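Local atomic coordinates of peptide ABC transporter permease (Staphylococcus hominis, PDB entry 6EXS), a protein that probably imports small peptides across the cell membrane as a POT-family transporter, including the thioalcohol-conjugated dipeptide that is a precursor of underarm malodour. Residues A[93-98]-A[191-196]; A[100-105]-A[183-188]; A[286-291]-A[434-439]; A[295-300]-A[473-478]. All coordinates share one frame; numbering follows the deposited sequence.

Contact 1 (A[93-98]-A[191-196]). With OLC ((2R)-2,3-dihydroxypropyl (9Z)-octadec-9-enoate), chain M.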
# COMPACT_ATOMS: atom_id res chain seq x y z
N LEU A 93 -19.76 -2.77 0.44
CA LEU A 93 -19.80 -1.96 1.66
C LEU A 93 -18.53 -1.12 1.74
O LEU A 93 -18.62 0.07 2.01
CB LEU A 93 -20.01 -2.82 2.92
CG LEU A 93 -20.23 -2.05 4.23
CD1 LEU A 93 -21.37 -1.06 4.12
CD2 LEU A 93 -20.48 -3.00 5.37
N GLY A 94 -17.39 -1.73 1.41
CA GLY A 94 -16.10 -1.06 1.36
C GLY A 94 -16.13 0.16 0.46
O GLY A 94 -15.79 1.26 0.89
N ALA A 95 -16.61 -0.02 -0.79
CA ALA A 95 -16.73 1.04 -1.79
C ALA A 95 -17.58 2.23 -1.32
O ALA A 95 -17.19 3.37 -1.54
CB ALA A 95 -17.30 0.48 -3.09
N VAL A 96 -18.74 1.96 -0.65
CA VAL A 96 -19.66 2.97 -0.12
C VAL A 96 -18.95 3.74 0.99
O VAL A 96 -18.92 4.97 0.96
CB VAL A 96 -21.02 2.33 0.34
CG1 VAL A 96 -21.89 3.35 1.08
CG2 VAL A 96 -21.78 1.75 -0.85
N LEU A 97 -18.34 3.01 1.94
CA LEU A 97 -17.57 3.58 3.04
C LEU A 97 -16.41 4.46 2.54
O LEU A 97 -16.23 5.56 3.08
CB LEU A 97 -17.09 2.46 3.98
CG LEU A 97 -18.19 1.81 4.82
CD1 LEU A 97 -17.66 0.60 5.54
CD2 LEU A 97 -18.77 2.78 5.85
N ILE A 98 -15.68 4.02 1.48
CA ILE A 98 -14.58 4.77 0.85
C ILE A 98 -15.11 6.12 0.28
O ILE A 98 -14.48 7.15 0.52
CB ILE A 98 -13.80 3.91 -0.19
CG1 ILE A 98 -12.91 2.87 0.52
CG2 ILE A 98 -12.97 4.77 -1.17
CD1 ILE A 98 -12.52 1.68 -0.35
N LEU A 191 -18.11 6.99 -9.86
CA LEU A 191 -18.13 6.40 -11.21
C LEU A 191 -17.81 4.92 -11.15
O LEU A 191 -18.46 4.13 -11.82
CB LEU A 191 -17.18 7.12 -12.18
CG LEU A 191 -17.55 8.53 -12.62
CD1 LEU A 191 -16.64 9.00 -13.75
CD2 LEU A 191 -19.03 8.63 -13.06
N GLY A 192 -16.81 4.57 -10.32
CA GLY A 192 -16.40 3.20 -10.06
C GLY A 192 -17.55 2.41 -9.46
O GLY A 192 -17.87 1.32 -9.95
N LEU A 193 -18.21 2.99 -8.42
CA LEU A 193 -19.37 2.39 -7.74
C LEU A 193 -20.57 2.18 -8.70
O LEU A 193 -21.15 1.10 -8.71
CB LEU A 193 -19.80 3.21 -6.50
CG LEU A 193 -20.93 2.62 -5.65
CD1 LEU A 193 -20.45 1.47 -4.78
CD2 LEU A 193 -21.60 3.66 -4.79
N VAL A 194 -20.90 3.21 -9.51
CA VAL A 194 -21.99 3.19 -10.49
C VAL A 194 -21.82 2.01 -11.49
O VAL A 194 -22.78 1.28 -11.74
CB VAL A 194 -22.13 4.58 -11.18
CG1 VAL A 194 -22.96 4.50 -12.46
CG2 VAL A 194 -22.73 5.60 -10.23
N TRP A 195 -20.58 1.81 -11.99
CA TRP A 195 -20.18 0.76 -12.92
C TRP A 195 -20.38 -0.65 -12.33
O TRP A 195 -20.93 -1.51 -13.01
CB TRP A 195 -18.73 0.96 -13.35
CG TRP A 195 -18.40 0.32 -14.67
CD1 TRP A 195 -17.73 -0.85 -14.86
CD2 TRP A 195 -18.69 0.84 -15.97
NE1 TRP A 195 -17.60 -1.10 -16.21
CE2 TRP A 195 -18.19 -0.08 -16.91
CE3 TRP A 195 -19.34 2.00 -16.43
CZ2 TRP A 195 -18.30 0.13 -18.29
CZ3 TRP A 195 -19.46 2.19 -17.81
CH2 TRP A 195 -18.95 1.26 -18.72
N TYR A 196 -19.97 -0.86 -11.05
CA TYR A 196 -20.17 -2.12 -10.33
C TYR A 196 -21.68 -2.39 -10.23
O TYR A 196 -22.13 -3.46 -10.64
CB TYR A 196 -19.53 -2.10 -8.93
CG TYR A 196 -19.76 -3.36 -8.12
CD1 TYR A 196 -20.89 -3.50 -7.31
CD2 TYR A 196 -18.85 -4.42 -8.16
CE1 TYR A 196 -21.12 -4.67 -6.60
CE2 TYR A 196 -19.06 -5.58 -7.41
CZ TYR A 196 -20.20 -5.70 -6.64
OH TYR A 196 -20.42 -6.86 -5.93
C24 OLC M . -24.41 -8.55 3.02
C5 OLC M . -25.60 0.10 2.64
C4 OLC M . -24.48 -0.64 1.92
C3 OLC M . -24.69 -2.14 1.86
C2 OLC M . -23.53 -2.87 1.19
C21 OLC M . -23.38 -6.33 2.45
C1 OLC M . -23.69 -4.36 1.11
C22 OLC M . -24.64 -7.06 2.86
O19 OLC M . -23.77 -4.98 0.09
O25 OLC M . -24.18 -9.19 1.77
O23 OLC M . -25.13 -6.52 4.09
O20 OLC M . -23.68 -4.92 2.34
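Leu193 reaches across from helix 178-204 and sets one methyl, CD1, against Ala95 and Val96 of helix 74-106, in the N-terminal half of this major facilitator superfamily (MFS) fold. The two segments run in opposite directions, with Ala95 CA and Leu193 CA 6.6 Å apart. Leu193 CD1 lies 3.7 Å from Ala95 CB and, more loosely, 4.2 Å from Val96 CG2. The leucine side chain also touches Leu92 and Ile99, so its four neighbours on helix 74-106 follow the i, i+3, i+4, i+7 spacing of a knobs-into-holes fit. Each residue type matches its part: the flexible, branched leucine forms the knob, alanine gives a floor low enough for the tip to settle close to the backbone, and the beta-branched valine makes a stiff wall. With its CG anti to the backbone N (chi1 -175°), Leu193 is extended toward the other helix, and the two apolar side chains, Val96 and Leu193, meet at a slant. A polar tie lies nearby, where Tyr196 OH is hydrogen-bonded to Arg88 NE. A lipid-like monoolein molecule follows the outer side of helix 74-106, its acyl carbon C4 lying 3.8 Å from Leu93 CD1.

Contact 2 (A[100-105]-A[183-188])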
# COMPACT_ATOMS: atom_id res chain seq x y z
N ILE A 100 -17.72 7.82 1.33
CA ILE A 100 -18.08 8.65 2.48
C ILE A 100 -16.84 9.39 2.99
O ILE A 100 -16.90 10.59 3.22
CB ILE A 100 -18.85 7.85 3.57
CG1 ILE A 100 -20.17 7.27 2.99
CG2 ILE A 100 -19.13 8.72 4.82
CD1 ILE A 100 -20.93 6.22 3.91
N GLY A 101 -15.71 8.66 3.07
CA GLY A 101 -14.41 9.21 3.45
C GLY A 101 -13.93 10.30 2.52
O GLY A 101 -13.33 11.27 2.96
N HIS A 102 -14.22 10.18 1.23
CA HIS A 102 -13.85 11.20 0.25
C HIS A 102 -14.75 12.43 0.40
O HIS A 102 -14.26 13.56 0.23
CB HIS A 102 -13.85 10.64 -1.18
CG HIS A 102 -12.70 9.73 -1.50
ND1 HIS A 102 -11.43 10.22 -1.75
CD2 HIS A 102 -12.68 8.38 -1.66
CE1 HIS A 102 -10.68 9.17 -2.02
NE2 HIS A 102 -11.38 8.04 -1.98
N ILE A 103 -16.04 12.23 0.74
CA ILE A 103 -16.99 13.33 0.96
C ILE A 103 -16.57 14.13 2.21
O ILE A 103 -16.58 15.36 2.15
CB ILE A 103 -18.48 12.85 0.95
CG1 ILE A 103 -18.88 12.35 -0.47
CG2 ILE A 103 -19.44 13.97 1.40
CD1 ILE A 103 -20.08 11.39 -0.52
N CYS A 104 -16.11 13.44 3.29
CA CYS A 104 -15.62 14.07 4.53
C CYS A 104 -14.61 15.19 4.22
O CYS A 104 -14.72 16.28 4.78
CB CYS A 104 -15.02 13.03 5.48
SG CYS A 104 -16.22 11.90 6.22
N LEU A 105 -13.63 14.89 3.32
CA LEU A 105 -12.58 15.82 2.89
C LEU A 105 -13.07 16.98 2.05
O LEU A 105 -12.42 18.02 2.04
CB LEU A 105 -11.45 15.07 2.16
CG LEU A 105 -10.44 14.34 3.03
CD1 LEU A 105 -9.43 13.67 2.19
CD2 LEU A 105 -9.74 15.28 4.03
N LEU A 183 -13.20 16.56 -3.88
CA LEU A 183 -14.54 16.34 -4.43
C LEU A 183 -14.41 15.60 -5.77
O LEU A 183 -15.21 14.70 -6.03
CB LEU A 183 -15.31 17.66 -4.58
CG LEU A 183 -16.75 17.60 -5.15
CD1 LEU A 183 -17.70 16.81 -4.23
CD2 LEU A 183 -17.28 19.01 -5.41
N LEU A 184 -13.38 15.94 -6.58
CA LEU A 184 -13.09 15.28 -7.86
C LEU A 184 -12.74 13.80 -7.64
O LEU A 184 -13.22 12.95 -8.39
CB LEU A 184 -11.98 16.03 -8.62
CG LEU A 184 -11.71 15.62 -10.09
CD1 LEU A 184 -12.98 15.64 -10.94
CD2 LEU A 184 -10.70 16.55 -10.73
N ALA A 185 -11.96 13.49 -6.57
CA ALA A 185 -11.62 12.12 -6.17
C ALA A 185 -12.92 11.42 -5.74
O ALA A 185 -13.15 10.28 -6.16
CB ALA A 185 -10.61 12.12 -5.04
N ALA A 186 -13.81 12.12 -4.99
CA ALA A 186 -15.11 11.59 -4.57
C ALA A 186 -15.98 11.19 -5.77
O ALA A 186 -16.47 10.07 -5.80
CB ALA A 186 -15.85 12.59 -3.70
N ILE A 187 -16.12 12.07 -6.79
CA ILE A 187 -16.92 11.83 -8.00
C ILE A 187 -16.31 10.67 -8.81
O ILE A 187 -17.06 9.80 -9.27
CB ILE A 187 -17.14 13.14 -8.84
CG1 ILE A 187 -18.02 14.15 -8.04
CG2 ILE A 187 -17.77 12.86 -10.22
CD1 ILE A 187 -17.90 15.64 -8.47
N GLY A 188 -14.98 10.62 -8.89
CA GLY A 188 -14.25 9.55 -9.58
C GLY A 188 -14.58 8.20 -8.98
O GLY A 188 -14.86 7.24 -9.70
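His102 and Ala186 mark the point where helix segments 100-105 and 183-188 come together, their CA atoms 5.0 Å apart. The short axes approach to 8.3 Å and run nearly antiparallel, at 160°. Such a close approach suits alanine, whose single methyl adds little between the backbones. The CB of His102 lies against the backbone of its partner, 3.7 Å from Ala186 CA, and the two CB atoms of His102 and Ala186 are 3.8 Å apart. Beyond CB the imidazole leans obliquely toward Ala185, with His102 ND1 3.9 Å from Ala185 CB. A chi1 of -74° swings CG to the side of the backbone N, opposite the carbonyl carbon, and the ring also meets Ser31 and Met35 of helix 16-44. Here three helices of the MFS fold converge, and histidine is long enough to touch both of the others from helix 74-106. Its side chain remains about 14 Å from the bound conjugated peptide, so it does not line the pocket. Towards the surface Ile103 adds a looser apolar touch, its CG1 4.4 Å from Ala186 CB. That isoleucine is well placed at the membrane-facing margin, with its side chain about 6 Å from a bound monoolein.

Contact 3 (A[286-291]-A[434-439])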
# COMPACT_ATOMS: atom_id res chain seq x y z
N LYS A 286 10.51 -20.46 8.18
CA LYS A 286 11.72 -19.84 8.72
C LYS A 286 12.59 -19.24 7.60
O LYS A 286 13.27 -18.24 7.83
CB LYS A 286 12.51 -20.77 9.66
CG LYS A 286 12.94 -22.11 9.07
CD LYS A 286 13.88 -22.85 10.00
CE LYS A 286 14.32 -24.18 9.46
NZ LYS A 286 13.40 -25.28 9.84
N ALA A 287 12.50 -19.81 6.38
CA ALA A 287 13.20 -19.33 5.19
C ALA A 287 12.62 -17.98 4.73
O ALA A 287 13.32 -17.23 4.05
CB ALA A 287 13.09 -20.34 4.07
N PHE A 288 11.35 -17.68 5.09
CA PHE A 288 10.67 -16.43 4.75
C PHE A 288 11.05 -15.26 5.67
O PHE A 288 11.00 -14.11 5.22
CB PHE A 288 9.13 -16.60 4.66
CG PHE A 288 8.45 -15.46 3.92
CD1 PHE A 288 8.37 -15.46 2.53
CD2 PHE A 288 7.95 -14.37 4.62
CE1 PHE A 288 7.77 -14.38 1.86
CE2 PHE A 288 7.36 -13.29 3.94
CZ PHE A 288 7.27 -13.31 2.56
N ILE A 289 11.43 -15.54 6.94
CA ILE A 289 11.85 -14.54 7.93
C ILE A 289 12.89 -13.55 7.34
O ILE A 289 12.62 -12.35 7.42
CB ILE A 289 12.29 -15.19 9.28
CG1 ILE A 289 11.08 -15.81 10.02
CG2 ILE A 289 13.02 -14.19 10.18
CD1 ILE A 289 11.41 -16.91 11.05
N PRO A 290 14.03 -13.97 6.70
CA PRO A 290 14.96 -12.98 6.12
C PRO A 290 14.33 -12.17 4.99
O PRO A 290 14.60 -10.97 4.89
CB PRO A 290 16.13 -13.82 5.61
CG PRO A 290 16.01 -15.12 6.31
CD PRO A 290 14.55 -15.34 6.49
N LEU A 291 13.45 -12.82 4.16
CA LEU A 291 12.70 -12.17 3.07
C LEU A 291 11.72 -11.12 3.64
O LEU A 291 11.46 -10.11 2.98
CB LEU A 291 11.94 -13.21 2.22
CG LEU A 291 12.77 -14.20 1.39
CD1 LEU A 291 11.95 -15.40 0.99
CD2 LEU A 291 13.31 -13.55 0.14
N MET A 434 -0.46 -14.96 3.07
CA MET A 434 -0.87 -13.80 2.28
C MET A 434 -0.75 -12.53 3.15
O MET A 434 -0.41 -11.46 2.64
CB MET A 434 -2.31 -13.97 1.78
CG MET A 434 -2.40 -14.74 0.49
SD MET A 434 -4.07 -14.69 -0.22
CE MET A 434 -3.98 -13.15 -1.14
N SER A 435 -0.99 -12.69 4.48
CA SER A 435 -0.89 -11.64 5.49
C SER A 435 0.56 -11.23 5.76
O SER A 435 0.79 -10.04 5.94
CB SER A 435 -1.55 -12.06 6.80
OG SER A 435 -2.96 -12.10 6.70
N VAL A 436 1.54 -12.18 5.76
CA VAL A 436 2.95 -11.84 6.04
C VAL A 436 3.59 -11.02 4.89
O VAL A 436 4.35 -10.10 5.20
CB VAL A 436 3.87 -13.00 6.52
CG1 VAL A 436 3.36 -13.64 7.80
CG2 VAL A 436 4.11 -14.04 5.44
N TRP A 437 3.28 -11.30 3.59
CA TRP A 437 3.83 -10.45 2.51
C TRP A 437 3.18 -9.04 2.53
O TRP A 437 3.85 -8.05 2.25
CB TRP A 437 3.80 -11.13 1.11
CG TRP A 437 3.89 -10.15 -0.03
CD1 TRP A 437 2.87 -9.76 -0.85
CD2 TRP A 437 5.01 -9.30 -0.37
NE1 TRP A 437 3.28 -8.75 -1.69
CE2 TRP A 437 4.59 -8.44 -1.41
CE3 TRP A 437 6.32 -9.17 0.13
CZ2 TRP A 437 5.45 -7.50 -2.00
CZ3 TRP A 437 7.16 -8.21 -0.44
CH2 TRP A 437 6.73 -7.40 -1.50
N LEU A 438 1.90 -8.97 2.92
CA LEU A 438 1.15 -7.72 3.07
C LEU A 438 1.68 -6.93 4.30
O LEU A 438 1.74 -5.70 4.26
CB LEU A 438 -0.33 -8.06 3.24
CG LEU A 438 -1.36 -6.99 2.90
CD1 LEU A 438 -1.21 -6.48 1.46
CD2 LEU A 438 -2.73 -7.55 3.04
N LEU A 439 2.12 -7.66 5.35
CA LEU A 439 2.69 -7.10 6.56
C LEU A 439 4.09 -6.52 6.35
O LEU A 439 4.48 -5.65 7.12
CB LEU A 439 2.67 -8.10 7.72
CG LEU A 439 1.38 -8.08 8.56
CD1 LEU A 439 1.35 -9.23 9.52
CD2 LEU A 439 1.22 -6.76 9.33
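Phe288 and Val436 stand opposite each other with their CA atoms 9.1 Å apart, and segment 286-291 is kinked at Pro290, whose ring nitrogen has no hydrogen to bond to the preceding turn. A large side chain is needed to span such a distance, and phenylalanine supplies it. Its ring extends from a CG anti to the backbone N (chi1 -163°) and presents CE2 and CD2 to one methyl of the valine. Phe288 CE2 is 3.7 Å from Val436 CG2, the closer of the two approaches. The methyl comes to the ring obliquely, and the side chains of Phe288 and Val436 point in opposite directions and lie past one another rather than end on. The beta-branched valine keeps this methyl close to its own helix, a compact surface for the aromatic ring. Farther along the ring, Phe288 CZ reaches the stem of the neighbouring tryptophan, 4.3 Å from Trp437 CB. Leu291, one turn on from Phe288, puts its CB 4.2 Å above one face of the ring, towards its rim. The contact thus joins helix 279-302 to helix 430-451 in the later half of the MFS fold. Helix 249-273 adds Phe268 beside Phe288 and Tyr267 beside Val436, while helix 396-418 packs Leu413 and Asn418 against Trp437.

Contact 4 (A[295-300]-A[473-478])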
# COMPACT_ATOMS: atom_id res chain seq x y z
N GLY A 295 12.05 -7.28 2.73
CA GLY A 295 10.81 -6.68 2.25
C GLY A 295 10.41 -5.44 3.04
O GLY A 295 10.00 -4.43 2.46
N MET A 296 10.56 -5.50 4.38
CA MET A 296 10.26 -4.40 5.30
C MET A 296 11.19 -3.21 5.04
O MET A 296 10.71 -2.07 4.95
CB MET A 296 10.36 -4.90 6.75
CG MET A 296 9.45 -4.17 7.70
SD MET A 296 9.34 -4.94 9.33
CE MET A 296 10.96 -4.53 10.01
N LEU A 297 12.52 -3.48 4.90
CA LEU A 297 13.56 -2.48 4.62
C LEU A 297 13.30 -1.79 3.28
O LEU A 297 13.57 -0.59 3.15
CB LEU A 297 14.97 -3.11 4.61
CG LEU A 297 15.59 -3.60 5.92
CD1 LEU A 297 16.76 -4.50 5.64
CD2 LEU A 297 16.04 -2.43 6.82
N PHE A 298 12.78 -2.55 2.29
CA PHE A 298 12.46 -1.98 0.97
C PHE A 298 11.29 -1.00 1.05
O PHE A 298 11.40 0.13 0.55
CB PHE A 298 12.17 -3.07 -0.10
CG PHE A 298 11.75 -2.41 -1.39
CD1 PHE A 298 12.70 -1.95 -2.29
CD2 PHE A 298 10.41 -2.12 -1.64
CE1 PHE A 298 12.32 -1.25 -3.43
CE2 PHE A 298 10.04 -1.42 -2.78
CZ PHE A 298 10.99 -0.98 -3.65
N TRP A 299 10.14 -1.44 1.64
CA TRP A 299 8.94 -0.61 1.76
C TRP A 299 9.11 0.56 2.71
O TRP A 299 8.42 1.56 2.53
CB TRP A 299 7.69 -1.42 2.10
CG TRP A 299 7.33 -2.42 1.06
CD1 TRP A 299 7.35 -3.78 1.18
CD2 TRP A 299 6.97 -2.15 -0.31
NE1 TRP A 299 7.00 -4.38 -0.00
CE2 TRP A 299 6.76 -3.40 -0.94
CE3 TRP A 299 6.75 -0.98 -1.04
CZ2 TRP A 299 6.37 -3.51 -2.28
CZ3 TRP A 299 6.38 -1.08 -2.37
CH2 TRP A 299 6.20 -2.33 -2.98
N SER A 300 10.05 0.48 3.67
CA SER A 300 10.30 1.61 4.59
C SER A 300 10.80 2.81 3.78
O SER A 300 10.19 3.88 3.85
CB SER A 300 11.30 1.22 5.68
OG SER A 300 11.68 2.34 6.46
N VAL A 473 23.69 -2.55 4.91
CA VAL A 473 24.43 -3.46 5.80
C VAL A 473 23.61 -4.73 6.13
O VAL A 473 24.15 -5.83 5.98
CB VAL A 473 25.06 -2.82 7.08
CG1 VAL A 473 26.15 -1.81 6.71
CG2 VAL A 473 24.02 -2.17 7.99
N ILE A 474 22.31 -4.59 6.51
CA ILE A 474 21.42 -5.73 6.83
C ILE A 474 21.25 -6.63 5.60
O ILE A 474 21.25 -7.87 5.72
CB ILE A 474 20.06 -5.29 7.44
CG1 ILE A 474 20.25 -4.39 8.67
CG2 ILE A 474 19.19 -6.52 7.81
CD1 ILE A 474 19.03 -3.60 9.06
N THR A 475 21.14 -6.01 4.41
CA THR A 475 21.02 -6.74 3.15
C THR A 475 22.30 -7.51 2.85
O THR A 475 22.20 -8.68 2.49
CB THR A 475 20.59 -5.81 2.00
OG1 THR A 475 19.37 -5.17 2.38
CG2 THR A 475 20.37 -6.56 0.71
N LEU A 476 23.48 -6.89 3.05
CA LEU A 476 24.76 -7.58 2.83
C LEU A 476 24.98 -8.74 3.80
O LEU A 476 25.55 -9.76 3.40
CB LEU A 476 25.95 -6.61 2.85
CG LEU A 476 26.09 -5.66 1.66
CD1 LEU A 476 27.09 -4.56 1.96
CD2 LEU A 476 26.49 -6.40 0.38
N ILE A 477 24.48 -8.61 5.06
CA ILE A 477 24.58 -9.66 6.09
C ILE A 477 23.67 -10.85 5.72
O ILE A 477 24.11 -12.00 5.81
CB ILE A 477 24.36 -9.11 7.54
CG1 ILE A 477 25.44 -8.06 7.90
CG2 ILE A 477 24.35 -10.24 8.58
CD1 ILE A 477 25.01 -7.03 8.91
N ILE A 478 22.43 -10.58 5.25
CA ILE A 478 21.47 -11.62 4.83
C ILE A 478 21.93 -12.29 3.52
O ILE A 478 21.88 -13.53 3.43
CB ILE A 478 20.02 -11.06 4.79
CG1 ILE A 478 19.50 -10.76 6.22
CG2 ILE A 478 19.04 -11.99 4.03
CD1 ILE A 478 18.27 -9.85 6.33
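Leu297 and Ile474 meet with their branches at a slant, joining helix 279-302 to helix 460-479 at the periphery of the MFS helical bundle. Both leucine methyls take part. Leu297 CD1 presses on the branch point of the isoleucine, 3.8 Å from both Ile474 CB and Ile474 CG2, while Leu297 CD2 lies 3.9 Å from the end of the longer arm, Ile474 CD1. The leucine fork is therefore laid over the isoleucine and touches it at base and tip. The isoleucine torsion explains this: at chi1 -54° CG1 turns to the backbone N side, and CG2 stands opposite that nitrogen. Leucine suits the reaching role because its fork lies one carbon farther out, spanning segments 295-300 and 473-478, whose nearest CA atoms, of Leu297 and Thr475, are 8.7 Å apart. Isoleucine, branched at CB, offers a broad apolar surface close to its backbone. Thr372 of helix 364-389 touches both Leu297 and Thr475, bringing in a third helix. Threonine is tolerated in this apolar setting because its hydroxyl is hydrogen-bonded to Ala471 O, a turn earlier on its own helix; the same oxygen, Thr475 OG1, passes 4.2 Å from Leu297 CD1 in simple van der Waals contact.

The contacts form two pairs on opposite sides of the chain's centre. Contacts 1 and 2 both join helices 74-106 and 178-204, their centres 11 Å apart, with contact 2 nested inside the loop closed by contact 1. Contacts 3 and 4 come later and share helix 279-302; their segments alternate along the chain, and their centres are 13 Å apart. They touch directly through Trp437 with Trp299 and Pro290 with Ile478. Between the pairs the centres are 31 to 37 Å apart. This fits the two-halved MFS architecture, in which the substrate pocket, here lined by Tyr33, Asn159, Gln302 and Tyr403 among others, draws on both halves.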